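Local coordinates for aq_2013 protein (PDB 2P6C) that is of unknown function but belongs to the uncharacterised UPF0047 (YjbQ) family and assembles as three copies of one small alpha/beta chain, at residues F10-K13 / L18-I21; D23-A28 / C39-M44; W64-K69 / N93-L98; V100-T105 / L109-W114. One frame throughout, in Å; residues are numbered along the deposited sequence.

The four contacts follow one another along the chain, each closing before the next begins. Interactions 2 and 4 share the four-stranded antiparallel sheet: strands 37-43 and 99-104 are neighbours there, and the contact centres lie about 11 Å apart. Interaction 1, about 13 Å from interaction 2, runs from the end of strand 2-10 to strand 17-20 of the three-stranded sheet, and I21 touches V41 on the way. Interaction 3 joins helices 57-70 and 87-96, about 20 Å from interaction 2 and on the opposite side of the chain's centre. Both interactions 3 and 4 reach the third subunit, so packing within the chain continues directly into the assembly.

Interaction 1 (F10-K13 / L18-I21); sequences FNTK and LIRI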
# COMPACT_ATOMS: atom_id res chain seq x y z
N PHE A 10 -21.45 -0.77 -1.17
CA PHE A 10 -21.73 0.50 -1.83
C PHE A 10 -22.28 0.21 -3.22
O PHE A 10 -22.00 -0.82 -3.83
CB PHE A 10 -20.46 1.33 -1.97
CG PHE A 10 -19.73 1.54 -0.67
CD1 PHE A 10 -20.07 2.58 0.19
CD2 PHE A 10 -18.70 0.68 -0.31
CE1 PHE A 10 -19.38 2.77 1.38
CE2 PHE A 10 -18.01 0.85 0.87
CZ PHE A 10 -18.34 1.90 1.72
N ASN A 11 -23.10 1.15 -3.66
CA ASN A 11 -23.70 1.16 -4.98
C ASN A 11 -23.90 2.63 -5.28
O ASN A 11 -25.00 3.15 -5.22
CB ASN A 11 -25.03 0.41 -5.00
CG ASN A 11 -25.58 0.25 -6.41
OD1 ASN A 11 -25.12 0.91 -7.34
ND2 ASN A 11 -26.56 -0.64 -6.57
N THR A 12 -22.77 3.28 -5.56
CA THR A 12 -22.70 4.70 -5.83
C THR A 12 -23.65 5.16 -6.92
O THR A 12 -23.97 4.43 -7.86
CB THR A 12 -21.28 5.11 -6.23
OG1 THR A 12 -20.92 4.45 -7.45
CG2 THR A 12 -20.32 4.70 -5.13
N LYS A 13 -24.09 6.40 -6.76
CA LYS A 13 -25.01 6.94 -7.68
C LYS A 13 -24.26 7.28 -9.02
O LYS A 13 -24.85 7.32 -10.09
CB LYS A 13 -25.60 8.12 -6.88
CG LYS A 13 -26.98 8.53 -7.41
CD LYS A 13 -27.23 10.03 -7.27
CE LYS A 13 -27.50 10.71 -8.62
NZ LYS A 13 -27.36 12.16 -8.48
N LEU A 18 -16.29 9.68 -4.21
CA LEU A 18 -15.53 9.72 -2.98
C LEU A 18 -16.51 9.50 -1.85
O LEU A 18 -17.38 10.32 -1.58
CB LEU A 18 -14.85 11.11 -2.84
CG LEU A 18 -13.46 11.08 -2.16
CD1 LEU A 18 -12.74 9.75 -2.35
CD2 LEU A 18 -12.52 12.16 -2.71
N ILE A 19 -16.46 8.43 -1.07
CA ILE A 19 -17.40 8.23 0.04
C ILE A 19 -16.71 8.12 1.39
O ILE A 19 -15.85 7.26 1.58
CB ILE A 19 -18.21 6.94 -0.14
CG1 ILE A 19 -18.83 6.88 -1.54
CG2 ILE A 19 -19.32 6.87 0.92
CD1 ILE A 19 -19.92 7.90 -1.74
N ARG A 20 -17.10 8.97 2.34
CA ARG A 20 -16.51 8.91 3.66
C ARG A 20 -16.97 7.65 4.37
O ARG A 20 -18.14 7.32 4.42
CB ARG A 20 -16.97 10.13 4.44
CG ARG A 20 -16.19 11.38 4.06
CD ARG A 20 -16.57 12.57 4.94
NE ARG A 20 -15.63 13.66 4.74
CZ ARG A 20 -15.78 14.42 3.65
NH1 ARG A 20 -16.79 14.20 2.82
NH2 ARG A 20 -14.86 15.33 3.35
N ILE A 21 -16.01 6.90 4.91
CA ILE A 21 -16.38 5.64 5.64
C ILE A 21 -15.65 5.59 6.96
O ILE A 21 -15.64 4.57 7.64
CB ILE A 21 -16.04 4.32 4.87
CG1 ILE A 21 -14.55 4.32 4.50
CG2 ILE A 21 -16.85 4.27 3.56
CD1 ILE A 21 -14.08 2.99 3.93
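F10 meets I21 and I19 through the far end of its ring, and the whole contact is apolar. The closest approach is F10 CZ to I21 CG2 at 3.4 Å. F10 CE1 is a little farther from I21 CG2, at 3.7 Å. The two side chains cross at about a right angle, and the methyl comes in obliquely to the phenyl plane. In I21 the CG1 branch sits between the backbone N and the carbonyl carbon (chi1 55°), which turns CG2 beside the backbone N, where it meets the ring. I19 runs past F10 in the opposite direction and lays its CG2 4.1 Å from F10 CE1. T12 adds a looser touch on the other branch of the same isoleucine, T12 CG2 to I19 CG1 at 4.5 Å.

No hydrogen bond links 10-13 with 18-21; polar groups find partners close by instead. T12 OG1 bonds to K14 O and to Q125 N, which fixes the hydroxyl while the methyl faces I19. The ring of F10 also stacks with that of Y119, and I19 pairs by backbone hydrogen bonds with the same residue on strand 116-121.

This is apolar packing between two sheets, partly buried: the end of strand 2-10, outermost within the chain in the four-stranded antiparallel sheet, meets strand 17-20 of the three-stranded one, where I21, at the N-cap position, leads into helix 22-32.

Interaction 2 (D23-A28 / C39-M44); sequences DEVKKA and CLVSSM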
# COMPACT_ATOMS: atom_id res chain seq x y z
N ASP A 23 -16.46 6.85 9.92
CA ASP A 23 -17.37 6.50 11.00
C ASP A 23 -17.80 5.04 10.91
O ASP A 23 -18.01 4.40 11.93
CB ASP A 23 -18.59 7.41 11.01
CG ASP A 23 -18.31 8.74 11.67
OD1 ASP A 23 -17.22 8.89 12.28
OD2 ASP A 23 -19.18 9.63 11.60
N GLU A 24 -17.90 4.52 9.69
CA GLU A 24 -18.24 3.13 9.51
C GLU A 24 -17.19 2.23 10.12
O GLU A 24 -17.49 1.24 10.78
CB GLU A 24 -18.32 2.84 8.02
CG GLU A 24 -19.75 2.54 7.60
CD GLU A 24 -20.36 3.84 7.12
OE1 GLU A 24 -19.68 4.86 7.15
OE2 GLU A 24 -21.49 3.80 6.67
N VAL A 25 -15.93 2.59 9.87
CA VAL A 25 -14.80 1.81 10.38
C VAL A 25 -14.71 1.96 11.90
O VAL A 25 -14.39 1.00 12.61
CB VAL A 25 -13.45 2.28 9.76
CG1 VAL A 25 -12.28 1.54 10.43
CG2 VAL A 25 -13.45 2.02 8.26
N LYS A 26 -14.96 3.17 12.38
CA LYS A 26 -14.93 3.43 13.81
C LYS A 26 -16.01 2.60 14.50
O LYS A 26 -15.81 2.08 15.59
CB LYS A 26 -15.17 4.92 14.09
CG LYS A 26 -13.99 5.81 13.77
CD LYS A 26 -14.16 7.19 14.41
CE LYS A 26 -12.91 8.02 14.25
NZ LYS A 26 -12.91 9.18 15.18
N LYS A 27 -17.16 2.48 13.85
CA LYS A 27 -18.24 1.68 14.40
C LYS A 27 -17.80 0.25 14.54
O LYS A 27 -18.12 -0.44 15.50
CB LYS A 27 -19.44 1.71 13.46
CG LYS A 27 -20.70 1.20 14.14
CD LYS A 27 -21.88 1.09 13.18
CE LYS A 27 -23.13 0.48 13.83
NZ LYS A 27 -24.25 0.54 12.90
N ALA A 28 -17.06 -0.22 13.54
CA ALA A 28 -16.58 -1.59 13.54
C ALA A 28 -15.54 -1.79 14.64
O ALA A 28 -15.54 -2.82 15.32
CB ALA A 28 -15.99 -1.95 12.19
N CYS A 39 -6.26 -2.81 12.06
CA CYS A 39 -7.53 -2.74 11.36
C CYS A 39 -7.33 -2.55 9.86
O CYS A 39 -6.96 -1.46 9.41
CB CYS A 39 -8.35 -1.58 11.93
SG CYS A 39 -9.93 -1.26 11.09
N LEU A 40 -7.56 -3.61 9.09
CA LEU A 40 -7.43 -3.58 7.64
C LEU A 40 -8.75 -3.16 7.00
O LEU A 40 -9.81 -3.67 7.36
CB LEU A 40 -7.04 -4.97 7.10
CG LEU A 40 -7.15 -5.22 5.59
CD1 LEU A 40 -6.09 -4.42 4.81
CD2 LEU A 40 -6.98 -6.70 5.32
N VAL A 41 -8.68 -2.22 6.05
CA VAL A 41 -9.86 -1.74 5.34
C VAL A 41 -9.46 -1.81 3.88
O VAL A 41 -8.61 -1.05 3.41
CB VAL A 41 -10.19 -0.31 5.74
CG1 VAL A 41 -11.54 0.09 5.15
CG2 VAL A 41 -10.19 -0.18 7.25
N SER A 42 -10.08 -2.73 3.16
CA SER A 42 -9.70 -2.97 1.79
C SER A 42 -10.87 -3.16 0.83
O SER A 42 -11.88 -3.78 1.17
CB SER A 42 -8.83 -4.23 1.77
OG SER A 42 -8.28 -4.48 0.49
N SER A 43 -10.72 -2.63 -0.38
CA SER A 43 -11.71 -2.86 -1.41
C SER A 43 -11.59 -4.27 -1.92
O SER A 43 -10.51 -4.79 -2.13
CB SER A 43 -11.45 -1.91 -2.58
OG SER A 43 -12.30 -2.29 -3.66
N MET A 44 -12.76 -4.90 -2.11
CA MET A 44 -12.75 -6.27 -2.63
C MET A 44 -12.82 -6.29 -4.17
O MET A 44 -12.93 -7.34 -4.78
CB MET A 44 -13.93 -7.02 -2.03
CG MET A 44 -13.89 -7.01 -0.49
SD MET A 44 -14.90 -8.31 0.26
CE MET A 44 -13.83 -9.73 -0.03
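V25 of helix 22-32 packs on C39 and V41 of strand 37-43, a helix-on-sheet contact in which the helix lies against one face of the four-stranded antiparallel sheet. The strand is an inner one, flanked by 128-136 and 99-104. C39 and V41, two residues apart, both send their CB toward the helix and together receive V25.

The contact across the segments is made by apolar groups. With CG1 of V25 anti to the backbone N (chi1 174°), its two methyls share the work: V25 CG1 lies 3.7 Å from C39 SG, while CG2 is directed at V41. I21 and V130 pack against V41, I104 and I134 against C39, and L109 against V25; all three touching residues are buried.

Backbone hydrogen bonds keep each element in shape. The helix has the usual step from K27 N to D23 O, 2.8 Å, and the strand pairs C39 with L102 and V41 with V100. On the sheet's other face L40 packs against L38 of the second subunit.

The valine pair meets evenly: V25 CG2 is 4.1 Å from V41 CG1 and equally far from V41 CG2.

Interaction 3 (W64-K69 / N93-L98); sequences WEWLEK and NLLTHL
W66 and L67 reach toward L95 and T96 by different turns of chi1. The indole of W66 swings opposite its own backbone N (chi1 -180°), whereas L67 puts CG beside the N (chi1 -72°); both ends thus come nearer helix 87-96 than their CB atoms would suggest. L95 CD1 is the methyl on which they converge. It lies over one face of the indole, 4.1 Å from W66 CZ3, and 3.8 Å from L67 CD2. The same L67 CD2 also meets T96 CG2 at 3.8 Å, the two side chains crossing at about a right angle, so this methyl fits between L95 and T96. The T96 hydroxyl is turned away from the leucine and bonds to K92 O and S49 OG.

The polar edge of the indole looks to the assembly: W66 NE1 donates to L70 O of the third subunit, and L95 packs on L95 of that subunit and on W66 of the second. Just past the helix end H97 takes positive phi, and its ring meets H97 of both other subunits edge to face. Helices 57-70 and 87-96 thus join at the subunit interface, with F122 packing on L67 and T96, and L98 pairing with S43 and V50 of two strands.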
# COMPACT_ATOMS: atom_id res chain seq x y z
N TRP A 64 -9.00 13.84 -8.44
CA TRP A 64 -9.65 13.33 -9.63
C TRP A 64 -8.92 13.78 -10.90
O TRP A 64 -8.70 12.99 -11.81
CB TRP A 64 -11.10 13.79 -9.65
CG TRP A 64 -11.88 13.06 -8.63
CD1 TRP A 64 -12.43 13.60 -7.46
CD2 TRP A 64 -12.22 11.65 -8.63
NE1 TRP A 64 -13.08 12.67 -6.71
CE2 TRP A 64 -12.96 11.41 -7.44
CE3 TRP A 64 -11.97 10.61 -9.50
CZ2 TRP A 64 -13.43 10.14 -7.15
CZ3 TRP A 64 -12.44 9.34 -9.21
CH2 TRP A 64 -13.17 9.11 -8.02
N GLU A 65 -8.53 15.05 -10.94
CA GLU A 65 -7.83 15.57 -12.11
C GLU A 65 -6.47 14.85 -12.32
O GLU A 65 -6.10 14.47 -13.42
CB GLU A 65 -7.70 17.12 -11.95
CG GLU A 65 -9.07 17.85 -11.90
CD GLU A 65 -8.95 19.39 -11.77
OE1 GLU A 65 -7.93 19.85 -11.28
OE2 GLU A 65 -9.87 20.09 -12.19
N TRP A 66 -5.70 14.60 -11.20
CA TRP A 66 -4.41 13.88 -11.25
C TRP A 66 -4.58 12.41 -11.69
O TRP A 66 -3.87 11.88 -12.53
CB TRP A 66 -3.80 13.92 -9.85
CG TRP A 66 -2.49 13.23 -9.75
CD1 TRP A 66 -1.27 13.68 -10.28
CD2 TRP A 66 -2.19 12.04 -8.97
NE1 TRP A 66 -0.22 12.89 -9.92
CE2 TRP A 66 -0.78 11.83 -9.08
CE3 TRP A 66 -2.95 11.17 -8.23
CZ2 TRP A 66 -0.19 10.76 -8.45
CZ3 TRP A 66 -2.35 10.09 -7.59
CH2 TRP A 66 -0.96 9.89 -7.71
N LEU A 67 -5.59 11.75 -11.06
CA LEU A 67 -5.96 10.39 -11.50
C LEU A 67 -6.27 10.32 -13.02
O LEU A 67 -5.79 9.46 -13.74
CB LEU A 67 -7.17 9.93 -10.66
CG LEU A 67 -6.83 9.60 -9.18
CD1 LEU A 67 -8.02 9.01 -8.43
CD2 LEU A 67 -5.69 8.58 -9.05
N GLU A 68 -7.11 11.23 -13.49
CA GLU A 68 -7.49 11.20 -14.90
C GLU A 68 -6.24 11.45 -15.76
O GLU A 68 -6.07 10.86 -16.84
CB GLU A 68 -8.54 12.26 -15.16
CG GLU A 68 -9.39 11.96 -16.38
CD GLU A 68 -9.99 10.56 -16.35
OE1 GLU A 68 -10.03 9.92 -15.27
OE2 GLU A 68 -10.44 10.10 -17.42
N LYS A 69 -5.38 12.33 -15.25
CA LYS A 69 -4.14 12.68 -15.94
C LYS A 69 -3.19 11.48 -16.00
O LYS A 69 -2.57 11.21 -17.02
CB LYS A 69 -3.50 13.83 -15.17
CG LYS A 69 -1.97 13.79 -15.27
CD LYS A 69 -1.48 14.38 -16.59
CE LYS A 69 -0.57 15.59 -16.39
NZ LYS A 69 -0.09 16.05 -17.69
N ASN A 93 -6.94 1.95 -9.51
CA ASN A 93 -6.89 1.06 -8.34
C ASN A 93 -5.42 0.71 -8.04
O ASN A 93 -4.97 0.66 -6.91
CB ASN A 93 -7.70 -0.20 -8.67
CG ASN A 93 -7.39 -1.33 -7.72
OD1 ASN A 93 -6.56 -2.20 -7.99
ND2 ASN A 93 -8.07 -1.30 -6.56
N LEU A 94 -4.70 0.48 -9.13
CA LEU A 94 -3.28 0.20 -8.98
C LEU A 94 -2.57 1.39 -8.35
O LEU A 94 -1.80 1.27 -7.40
CB LEU A 94 -2.68 -0.10 -10.37
CG LEU A 94 -2.07 -1.51 -10.49
CD1 LEU A 94 -1.05 -1.61 -11.62
CD2 LEU A 94 -1.34 -1.95 -9.22
N LEU A 95 -2.81 2.56 -8.92
CA LEU A 95 -2.25 3.87 -8.55
C LEU A 95 -2.42 4.21 -7.05
O LEU A 95 -1.48 4.57 -6.36
CB LEU A 95 -2.93 4.94 -9.41
CG LEU A 95 -1.92 5.82 -10.15
CD1 LEU A 95 -2.49 7.21 -10.47
CD2 LEU A 95 -0.64 6.06 -9.35
N THR A 96 -3.69 4.18 -6.64
CA THR A 96 -4.08 4.56 -5.29
C THR A 96 -3.90 3.46 -4.26
O THR A 96 -3.90 3.73 -3.06
CB THR A 96 -5.57 4.99 -5.22
OG1 THR A 96 -6.40 3.95 -5.75
CG2 THR A 96 -5.80 6.27 -6.00
N HIS A 97 -3.75 2.23 -4.72
CA HIS A 97 -3.64 1.06 -3.85
C HIS A 97 -5.00 0.72 -3.25
O HIS A 97 -5.67 1.58 -2.68
CB HIS A 97 -2.64 1.27 -2.72
CG HIS A 97 -2.13 -0.02 -2.14
ND1 HIS A 97 -1.65 -1.04 -2.93
CD2 HIS A 97 -2.04 -0.46 -0.86
CE1 HIS A 97 -1.27 -2.05 -2.16
NE2 HIS A 97 -1.50 -1.72 -0.90
N LEU A 98 -5.39 -0.54 -3.35
CA LEU A 98 -6.72 -1.02 -2.92
C LEU A 98 -7.02 -0.89 -1.40
O LEU A 98 -8.17 -0.90 -0.96
CB LEU A 98 -6.89 -2.48 -3.36
CG LEU A 98 -6.35 -3.48 -2.33
CD1 LEU A 98 -6.89 -4.89 -2.56
CD2 LEU A 98 -4.83 -3.59 -2.34

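Interaction 4 (V100-T105 / L109-W114); sequences VVLPIT and LDLGPW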
# COMPACT_ATOMS: atom_id res chain seq x y z
N VAL A 100 -5.72 0.01 3.10
CA VAL A 100 -4.99 0.74 4.21
C VAL A 100 -5.10 -0.13 5.42
O VAL A 100 -6.05 -0.89 5.59
CB VAL A 100 -5.44 2.25 4.59
CG1 VAL A 100 -5.22 3.18 3.39
CG2 VAL A 100 -6.91 2.27 4.97
N VAL A 101 -4.10 -0.02 6.29
CA VAL A 101 -4.08 -0.72 7.55
C VAL A 101 -3.92 0.31 8.63
O VAL A 101 -3.00 1.12 8.61
CB VAL A 101 -2.89 -1.67 7.62
CG1 VAL A 101 -2.85 -2.37 8.98
CG2 VAL A 101 -3.00 -2.71 6.52
N LEU A 102 -4.83 0.32 9.59
CA LEU A 102 -4.78 1.30 10.67
C LEU A 102 -4.61 0.64 12.05
O LEU A 102 -5.02 -0.49 12.30
CB LEU A 102 -6.08 2.11 10.62
CG LEU A 102 -6.11 3.07 9.42
CD1 LEU A 102 -7.51 3.63 9.15
CD2 LEU A 102 -5.19 4.28 9.62
N PRO A 103 -3.91 1.38 12.94
CA PRO A 103 -3.70 0.98 14.33
C PRO A 103 -4.96 1.17 15.16
O PRO A 103 -5.80 2.02 14.89
CB PRO A 103 -2.62 1.87 14.92
CG PRO A 103 -2.27 2.96 13.91
CD PRO A 103 -3.28 2.65 12.70
N ILE A 104 -5.11 0.31 16.17
CA ILE A 104 -6.12 0.54 17.17
C ILE A 104 -5.41 0.72 18.49
O ILE A 104 -4.71 -0.16 18.96
CB ILE A 104 -7.02 -0.70 17.24
CG1 ILE A 104 -7.91 -0.80 16.00
CG2 ILE A 104 -7.95 -0.61 18.47
CD1 ILE A 104 -8.62 -2.14 15.90
N THR A 105 -5.56 1.89 19.10
CA THR A 105 -4.85 2.23 20.31
C THR A 105 -5.83 2.67 21.39
O THR A 105 -6.59 3.63 21.23
CB THR A 105 -3.85 3.35 19.97
OG1 THR A 105 -3.06 2.94 18.85
CG2 THR A 105 -2.93 3.60 21.16
N LEU A 109 -9.52 3.96 16.83
CA LEU A 109 -8.85 4.11 15.55
C LEU A 109 -7.78 5.18 15.69
O LEU A 109 -8.06 6.33 15.97
CB LEU A 109 -9.86 4.58 14.50
CG LEU A 109 -10.13 3.60 13.33
CD1 LEU A 109 -10.67 4.33 12.10
CD2 LEU A 109 -8.90 2.83 12.86
N ASP A 110 -6.50 4.77 15.53
CA ASP A 110 -5.34 5.66 15.71
C ASP A 110 -5.08 6.53 14.47
O ASP A 110 -4.27 6.19 13.61
CB ASP A 110 -4.10 4.82 16.00
CG ASP A 110 -3.13 5.60 16.89
OD1 ASP A 110 -3.23 6.83 16.95
OD2 ASP A 110 -2.28 4.97 17.51
N LEU A 111 -5.82 7.66 14.35
CA LEU A 111 -5.69 8.50 13.16
C LEU A 111 -4.99 9.83 13.41
O LEU A 111 -5.06 10.44 14.47
CB LEU A 111 -7.08 8.85 12.66
CG LEU A 111 -7.77 7.66 12.00
CD1 LEU A 111 -9.09 8.06 11.35
CD2 LEU A 111 -6.92 7.00 10.91
N GLY A 112 -4.32 10.32 12.34
CA GLY A 112 -3.65 11.62 12.37
C GLY A 112 -4.66 12.79 12.48
O GLY A 112 -5.86 12.61 12.38
N PRO A 113 -4.21 14.05 12.69
CA PRO A 113 -5.16 15.16 12.83
C PRO A 113 -6.07 15.44 11.65
O PRO A 113 -7.16 15.99 11.81
CB PRO A 113 -4.26 16.35 13.16
CG PRO A 113 -2.88 16.05 12.65
CD PRO A 113 -2.82 14.53 12.72
N TRP A 114 -5.65 15.07 10.44
CA TRP A 114 -6.46 15.34 9.28
C TRP A 114 -6.87 14.11 8.46
O TRP A 114 -7.66 14.22 7.53
CB TRP A 114 -5.74 16.36 8.37
CG TRP A 114 -5.51 17.70 9.04
CD1 TRP A 114 -4.29 18.32 9.24
CD2 TRP A 114 -6.50 18.59 9.56
NE1 TRP A 114 -4.48 19.53 9.86
CE2 TRP A 114 -5.82 19.73 10.06
CE3 TRP A 114 -7.90 18.54 9.66
CZ2 TRP A 114 -6.50 20.81 10.65
CZ3 TRP A 114 -8.57 19.61 10.24
CH2 TRP A 114 -7.87 20.73 10.72
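P103 and D110 sit where the chain doubles back after strand 99-104, the outermost strand within the chain on its side of the four-stranded antiparallel sheet. The returning loop is held by a single beta bridge, I104 with L109, and takes an inverse gamma turn centred on D110, with a weak bond from L111 N to L109 O, 3.1 Å. Across the segments D110 N donates to P103 O at 2.9 Å; the bond is nearly straight at the hydrogen (173°), although the donor stands above the carbonyl plane.

A second hydrogen bond is made by side chains. T105 OG1 donates to D110 OD2, meeting the carboxylate from above its plane. Both atoms have further partners in the third subunit: Y7 OH of that subunit bonds to D110 OD2, and its K133 NZ to T105 OG1. The turn is thereby tied into a subunit interface.

Apolar packing fills in along the strand. The proline ring of P103 lies crosswise to D110, its CG 3.3 Å from D110 CB. L102, with CG beside its backbone N (chi1 -72°), faces two leucines of the loop: its CB meets L109 CD2 at 3.7 Å, and its methyls meet L111. I52 and I117 also pack on L102. Two methyls are pressed together, L102 CD2 and L111 CD2 at 3.5 Å, tighter than usual van der Waals contact.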